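Local coordinates for protein transcriptional regulators (LACI-FAMILY TRANSCRIPTIONAL REGULATORY PROTEIN) (Corynebacterium glutamicum, PDB 3GYB) that probably acts as a DNA-binding transcriptional regulator of the LacI family, its periplasmic-binding-protein-like part carrying a bound magnesium ion in this crystal, at residues V10-Y15 / I65-I70; H120-R125 / E148-D153. One frame throughout, in Å; residues are numbered along the deposited sequence.

Interaction 1 of 2, residues V10-Y15 / I65-I70; sequences VLIDDY and IIAQDI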
loop_
_atom_site.group_PDB
_atom_site.type_symbol
_atom_site.label_atom_id
_atom_site.label_comp_id
_atom_site.label_asym_id
_atom_site.label_seq_id
_atom_site.Cartn_x
_atom_site.Cartn_y
_atom_site.Cartn_z
ATOM N N VAL A 10 7.522 -11.019 -10.862
ATOM C CA VAL A 10 8.006 -9.786 -10.268
ATOM C C VAL A 10 8.127 -9.998 -8.763
ATOM O O VAL A 10 7.136 -10.277 -8.087
ATOM C CB VAL A 10 7.037 -8.618 -10.555
ATOM C CG1 VAL A 10 7.598 -7.325 -9.980
ATOM C CG2 VAL A 10 6.827 -8.481 -12.060
ATOM N N LEU A 11 9.344 -9.871 -8.241
ATOM C CA LEU A 11 9.575 -10.070 -6.816
ATOM C C LEU A 11 9.677 -8.776 -6.022
ATOM O O LEU A 11 10.500 -7.913 -6.327
ATOM C CB LEU A 11 10.853 -10.894 -6.598
ATOM C CG LEU A 11 10.771 -12.406 -6.826
ATOM C CD1 LEU A 11 10.407 -12.721 -8.272
ATOM C CD2 LEU A 11 12.109 -13.022 -6.469
ATOM N N ILE A 12 8.830 -8.638 -5.005
ATOM C CA ILE A 12 8.866 -7.460 -4.146
ATOM C C ILE A 12 8.958 -7.963 -2.715
ATOM O O ILE A 12 8.738 -9.146 -2.458
ATOM C CB ILE A 12 7.605 -6.586 -4.290
ATOM C CG1 ILE A 12 6.369 -7.391 -3.892
ATOM C CG2 ILE A 12 7.497 -6.070 -5.722
ATOM C CD1 ILE A 12 5.125 -6.537 -3.711
ATOM N N ASP A 13 9.281 -7.080 -1.779
ATOM C CA ASP A 13 9.412 -7.508 -0.396
ATOM C C ASP A 13 8.144 -7.548 0.432
ATOM O O ASP A 13 7.839 -8.563 1.054
ATOM C CB ASP A 13 10.409 -6.623 0.356
ATOM C CG ASP A 13 11.840 -6.916 -0.009
ATOM O OD1 ASP A 13 12.218 -8.104 0.006
ATOM O OD2 ASP A 13 12.583 -5.959 -0.303
ATOM N N ASP A 14 7.402 -6.449 0.424
ATOM C CA ASP A 14 6.230 -6.335 1.284
ATOM C C ASP A 14 5.101 -5.513 0.657
ATOM O O ASP A 14 5.310 -4.380 0.243
ATOM C CB ASP A 14 6.734 -5.689 2.579
ATOM C CG ASP A 14 5.677 -5.547 3.642
ATOM O OD1 ASP A 14 4.500 -5.859 3.388
ATOM O OD2 ASP A 14 6.053 -5.105 4.749
ATOM N N TYR A 15 3.903 -6.088 0.594
ATOM C CA TYR A 15 2.756 -5.385 0.025
ATOM C C TYR A 15 2.401 -4.134 0.833
ATOM O O TYR A 15 1.735 -3.231 0.321
ATOM C CB TYR A 15 1.541 -6.320 -0.040
ATOM C CG TYR A 15 1.576 -7.273 -1.215
ATOM C CD1 TYR A 15 1.428 -6.797 -2.518
ATOM C CD2 TYR A 15 1.778 -8.639 -1.030
ATOM C CE1 TYR A 15 1.484 -7.657 -3.610
ATOM C CE2 TYR A 15 1.839 -9.513 -2.122
ATOM C CZ TYR A 15 1.691 -9.009 -3.406
ATOM O OH TYR A 15 1.756 -9.848 -4.493
ATOM N N ILE A 65 11.775 -10.043 -12.810
ATOM C CA ILE A 65 12.177 -8.716 -12.375
ATOM C C ILE A 65 12.355 -8.871 -10.868
ATOM O O ILE A 65 11.418 -9.261 -10.169
ATOM C CB ILE A 65 11.083 -7.646 -12.641
ATOM C CG1 ILE A 65 10.910 -7.421 -14.145
ATOM C CG2 ILE A 65 11.464 -6.341 -11.943
ATOM C CD1 ILE A 65 12.130 -6.800 -14.836
ATOM N N ILE A 66 13.557 -8.605 -10.373
ATOM C CA ILE A 66 13.819 -8.723 -8.945
ATOM C C ILE A 66 13.827 -7.338 -8.315
ATOM O O ILE A 66 14.776 -6.570 -8.481
ATOM C CB ILE A 66 15.171 -9.410 -8.679
ATOM C CG1 ILE A 66 15.178 -10.794 -9.328
ATOM C CG2 ILE A 66 15.410 -9.534 -7.183
ATOM C CD1 ILE A 66 16.508 -11.510 -9.218
ATOM N N ALA A 67 12.754 -7.019 -7.600
ATOM C CA ALA A 67 12.637 -5.725 -6.942
ATOM C C ALA A 67 12.639 -5.933 -5.433
ATOM O O ALA A 67 11.951 -5.229 -4.693
ATOM C CB ALA A 67 11.361 -5.027 -7.387
ATOM N N GLN A 68 13.412 -6.926 -5.002
ATOM C CA GLN A 68 13.563 -7.280 -3.592
ATOM C C GLN A 68 14.997 -6.989 -3.171
ATOM O O GLN A 68 15.899 -6.910 -4.010
ATOM C CB GLN A 68 13.299 -8.774 -3.372
ATOM C CG GLN A 68 11.839 -9.194 -3.318
ATOM C CD GLN A 68 11.678 -10.699 -3.170
ATOM O OE1 GLN A 68 10.566 -11.211 -3.002
ATOM N NE2 GLN A 68 12.793 -11.420 -3.241
ATOM N N ASP A 69 15.200 -6.840 -1.867
ATOM C CA ASP A 69 16.524 -6.587 -1.320
ATOM C C ASP A 69 17.159 -7.942 -1.020
ATOM O O ASP A 69 16.816 -8.587 -0.029
ATOM C CB ASP A 69 16.416 -5.769 -0.032
ATOM C CG ASP A 69 17.771 -5.371 0.521
ATOM O OD1 ASP A 69 18.496 -4.623 -0.167
ATOM O OD2 ASP A 69 18.111 -5.807 1.640
ATOM N N ILE A 70 18.070 -8.377 -1.884
ATOM C CA ILE A 70 18.739 -9.663 -1.700
ATOM C C ILE A 70 20.251 -9.524 -1.853
ATOM O O ILE A 70 20.755 -8.452 -2.188
ATOM C CB ILE A 70 18.233 -10.710 -2.721
ATOM C CG1 ILE A 70 16.716 -10.884 -2.585
ATOM C CG2 ILE A 70 18.937 -12.042 -2.497
ATOM C CD1 ILE A 70 16.111 -11.846 -3.591
HETATM O O HOH W 1 10.568 -4.592 -2.486
HETATM O O HOH W 2 14.493 -8.726 1.345
#
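Leu11 reaches Ile65 and Ala67 through the main chain, in the parallel ladder that joins strands 7-12 and 63-67. Leu11 N gives a nearly straight bond of 2.9 Å to Ile65 O, whereas Ala67 N reaches Leu11 O at 2.7 Å in a bent bond (135° at the hydrogen). This is the dense, buried part. On one face Val10 CG2 lies against Ile65 CB, and Ile12 CG2 meets Ala67 CB at 4.3 Å. On the other, Leu11 CB packs against the side-chain amide of Gln68, 3.5 Å from Gln68 CD; Leu11 CG, set beside its backbone N and anti to the carbonyl carbon (chi1 -78°), lies 4.1 Å from the same Gln68 CD. Helix 52-57 covers this face, with Pro52 touching both Leu11 and Gln68.

Past the strand ends the contact becomes polar and wetter. Asp13 swings its carboxylate over the backbone of 68-69, where OD1 rests on Gln68 CG and OD2 takes Asp69 N on its syn side at 3.2 Å, the donor 17° out of the carboxylate plane. One water accepts from Asp13 N and lies 2.7 Å from Ala67 O; a second donates to Asp13 OD1 and to Asp69 O. Asp69 OD1 bonds Gly129 N, and Asp69 OD2 lies 5.9 Å from Asp13 OD2, two like charges not in contact. The carboxylate of Asp13 and the two waters thus bridge the loops where the ladder gives out, and the backbone N-H of Asp69 and the water at Asp13 OD1 would both help to stabilise a negative charge on Asp13.

Interaction 2 of 2, residues H120-R125 / E148-D153; sequences HIAHLR and EPLSND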
loop_
_atom_site.group_PDB
_atom_site.type_symbol
_atom_site.label_atom_id
_atom_site.label_comp_id
_atom_site.label_asym_id
_atom_site.label_seq_id
_atom_site.Cartn_x
_atom_site.Cartn_y
_atom_site.Cartn_z
ATOM N N HIS A 120 19.937 20.643 13.389
ATOM C CA HIS A 120 19.778 19.416 14.166
ATOM C C HIS A 120 18.863 18.507 13.357
ATOM O O HIS A 120 17.658 18.415 13.602
ATOM C CB HIS A 120 19.176 19.728 15.537
ATOM C CG HIS A 120 20.130 20.427 16.453
ATOM N ND1 HIS A 120 21.270 19.821 16.935
ATOM C CD2 HIS A 120 20.146 21.694 16.932
ATOM C CE1 HIS A 120 21.950 20.685 17.667
ATOM N NE2 HIS A 120 21.291 21.829 17.682
ATOM N N ILE A 121 19.465 17.842 12.379
ATOM C CA ILE A 121 18.758 16.960 11.465
ATOM C C ILE A 121 19.038 15.503 11.782
ATOM O O ILE A 121 20.184 15.116 12.013
ATOM C CB ILE A 121 19.197 17.251 10.016
ATOM C CG1 ILE A 121 18.876 18.709 9.671
ATOM C CG2 ILE A 121 18.518 16.287 9.056
ATOM C CD1 ILE A 121 19.536 19.211 8.393
ATOM N N ALA A 122 17.985 14.694 11.793
ATOM C CA ALA A 122 18.145 13.275 12.076
ATOM C C ALA A 122 17.674 12.427 10.904
ATOM O O ALA A 122 16.813 12.842 10.128
ATOM C CB ALA A 122 17.374 12.902 13.331
ATOM N N HIS A 123 18.246 11.233 10.788
ATOM C CA HIS A 123 17.896 10.303 9.720
ATOM C C HIS A 123 17.342 9.003 10.283
ATOM O O HIS A 123 17.923 8.424 11.200
ATOM C CB HIS A 123 19.135 9.985 8.878
ATOM C CG HIS A 123 18.916 8.928 7.837
ATOM N ND1 HIS A 123 18.051 9.095 6.777
ATOM C CD2 HIS A 123 19.490 7.714 7.665
ATOM C CE1 HIS A 123 18.107 8.032 5.993
ATOM N NE2 HIS A 123 18.973 7.179 6.510
ATOM N N LEU A 124 16.207 8.558 9.752
ATOM C CA LEU A 124 15.628 7.286 10.176
ATOM C C LEU A 124 16.097 6.290 9.130
ATOM O O LEU A 124 15.674 6.349 7.978
ATOM C CB LEU A 124 14.099 7.357 10.189
ATOM C CG LEU A 124 13.516 8.235 11.289
ATOM C CD1 LEU A 124 12.000 8.311 11.146
ATOM C CD2 LEU A 124 13.902 7.652 12.643
ATOM N N ARG A 125 16.971 5.373 9.521
ATOM C CA ARG A 125 17.504 4.429 8.552
ATOM C C ARG A 125 16.797 3.092 8.404
ATOM O O ARG A 125 16.002 2.686 9.246
ATOM C CB ARG A 125 19.002 4.200 8.812
ATOM C CG ARG A 125 19.355 3.712 10.194
ATOM C CD ARG A 125 20.876 3.704 10.411
ATOM N NE ARG A 125 21.596 2.975 9.367
ATOM C CZ ARG A 125 22.887 2.655 9.430
ATOM N NH1 ARG A 125 23.608 2.996 10.491
ATOM N NH2 ARG A 125 23.458 1.987 8.436
ATOM N N GLU A 148 27.103 17.673 12.154
ATOM C CA GLU A 148 27.303 16.324 12.662
ATOM C C GLU A 148 26.007 15.559 12.433
ATOM O O GLU A 148 24.954 15.940 12.944
ATOM C CB GLU A 148 27.634 16.352 14.156
ATOM C CG GLU A 148 27.935 14.972 14.738
ATOM C CD GLU A 148 29.182 14.337 14.135
ATOM O OE1 GLU A 148 29.344 13.104 14.260
ATOM O OE2 GLU A 148 30.007 15.068 13.545
ATOM N N PRO A 149 26.069 14.470 11.658
ATOM C CA PRO A 149 24.857 13.691 11.395
ATOM C C PRO A 149 24.364 12.920 12.612
ATOM O O PRO A 149 25.140 12.576 13.505
ATOM C CB PRO A 149 25.283 12.768 10.257
ATOM C CG PRO A 149 26.733 12.514 10.577
ATOM C CD PRO A 149 27.229 13.900 10.947
ATOM N N LEU A 150 23.061 12.666 12.641
ATOM C CA LEU A 150 22.438 11.911 13.715
ATOM C C LEU A 150 21.456 10.950 13.068
ATOM O O LEU A 150 20.651 11.354 12.234
ATOM C CB LEU A 150 21.685 12.839 14.670
ATOM C CG LEU A 150 20.843 12.143 15.745
ATOM C CD1 LEU A 150 21.735 11.339 16.680
ATOM C CD2 LEU A 150 20.068 13.188 16.528
ATOM N N SER A 151 21.537 9.678 13.445
ATOM C CA SER A 151 20.646 8.658 12.901
ATOM C C SER A 151 20.343 7.644 13.989
ATOM O O SER A 151 21.074 7.550 14.980
ATOM C CB SER A 151 21.307 7.925 11.726
ATOM O OG SER A 151 21.703 8.817 10.701
ATOM N N ASN A 152 19.265 6.888 13.811
ATOM C CA ASN A 152 18.931 5.853 14.776
ATOM C C ASN A 152 19.771 4.638 14.371
ATOM O O ASN A 152 20.470 4.682 13.360
ATOM C CB ASN A 152 17.421 5.558 14.759
ATOM C CG ASN A 152 16.922 5.065 13.414
ATOM O OD1 ASN A 152 17.402 5.484 12.366
ATOM N ND2 ASN A 152 15.929 4.176 13.443
ATOM N N ASP A 153 19.720 3.568 15.154
ATOM C CA ASP A 153 20.519 2.375 14.868
ATOM C C ASP A 153 19.745 1.268 14.162
ATOM O O ASP A 153 20.327 0.287 13.692
ATOM C CB ASP A 153 21.096 1.835 16.172
ATOM C CG ASP A 153 20.043 1.692 17.247
ATOM O OD1 ASP A 153 19.096 0.898 17.049
ATOM O OD2 ASP A 153 20.155 2.380 18.283
HETATM O O HOH W 3 22.139 16.426 13.448
HETATM O O HOH W 4 14.179 3.848 11.213
HETATM O O HOH W 5 23.059 4.222 12.912
#
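His123 and Leu150 make the shortest hydrogen bond of this edge pairing, His123 N to Leu150 O at 2.8 Å, with the donor in the carbonyl plane. The return bond, from Asn152 N to His123 O, is weak at 3.3 Å. Between them Ser151 CA approaches His123 O closely, and Ser151 OG sits 3.4 Å from His123 CB, at the edge of the imidazole and near its plane. On the other face Ala122 CB touches Leu150 CD2.

Beyond the weak strand the side chain of Asn152 continues the pairing. Its CG stands between the backbone N and the carbonyl carbon (chi1 61°), turned back toward segment 120-125, and OD1 accepts Arg125 N on a lone pair at 2.9 Å, 165° at the hydrogen. Leu124 CD2 lies 4.1 Å from Asn152 CG, the two side chains crossing at about a right angle. Arg125 CD comes within 3.1 Å of Asn152 O. A water in the plane of the guanidinium joins Arg125 NH1 to that same carbonyl, and another links Asn152 ND2 with Arg125 O.

Further out, Glu166 OE1 on helix 160-173 accepts from Asn152 ND2; with Arg125 N on OD1, both ends of the amide have partners, which sets its rotation. Phe135 of helix 129-144 forms a cation-pi pair with Arg125. His123 ND1 bonds to Phe181 O on strand 179-182, and the imidazole meets the rings of Phe138 and Phe181. Strand 121-124, helix 129-144 and strand 150-151 form a beta-alpha-beta unit whose second strand lies at one edge of the sheet within the chain, an arrangement in keeping with the periplasmic-binding-protein-like fold of LacI-family regulators.

Interactions 1 and 2 lie on opposite sides of the chain's centre, consistent with the two lobes of this fold, with their own centres 27 Å apart. Their nearest atoms are about 11 Å apart, so they do not touch. Interaction 1 is the more buried and joins strands inside the sheet; interaction 2 ties on an edge strand, 150-151. The bound magnesium ion, held by Asp212, Asp229 and Ser231, is about 12 Å from the side chain of Ala67 in interaction 1. From interaction 2, the side chain of His123 is about 11 Å from that of Asp212. Neither contact supplies a metal ligand.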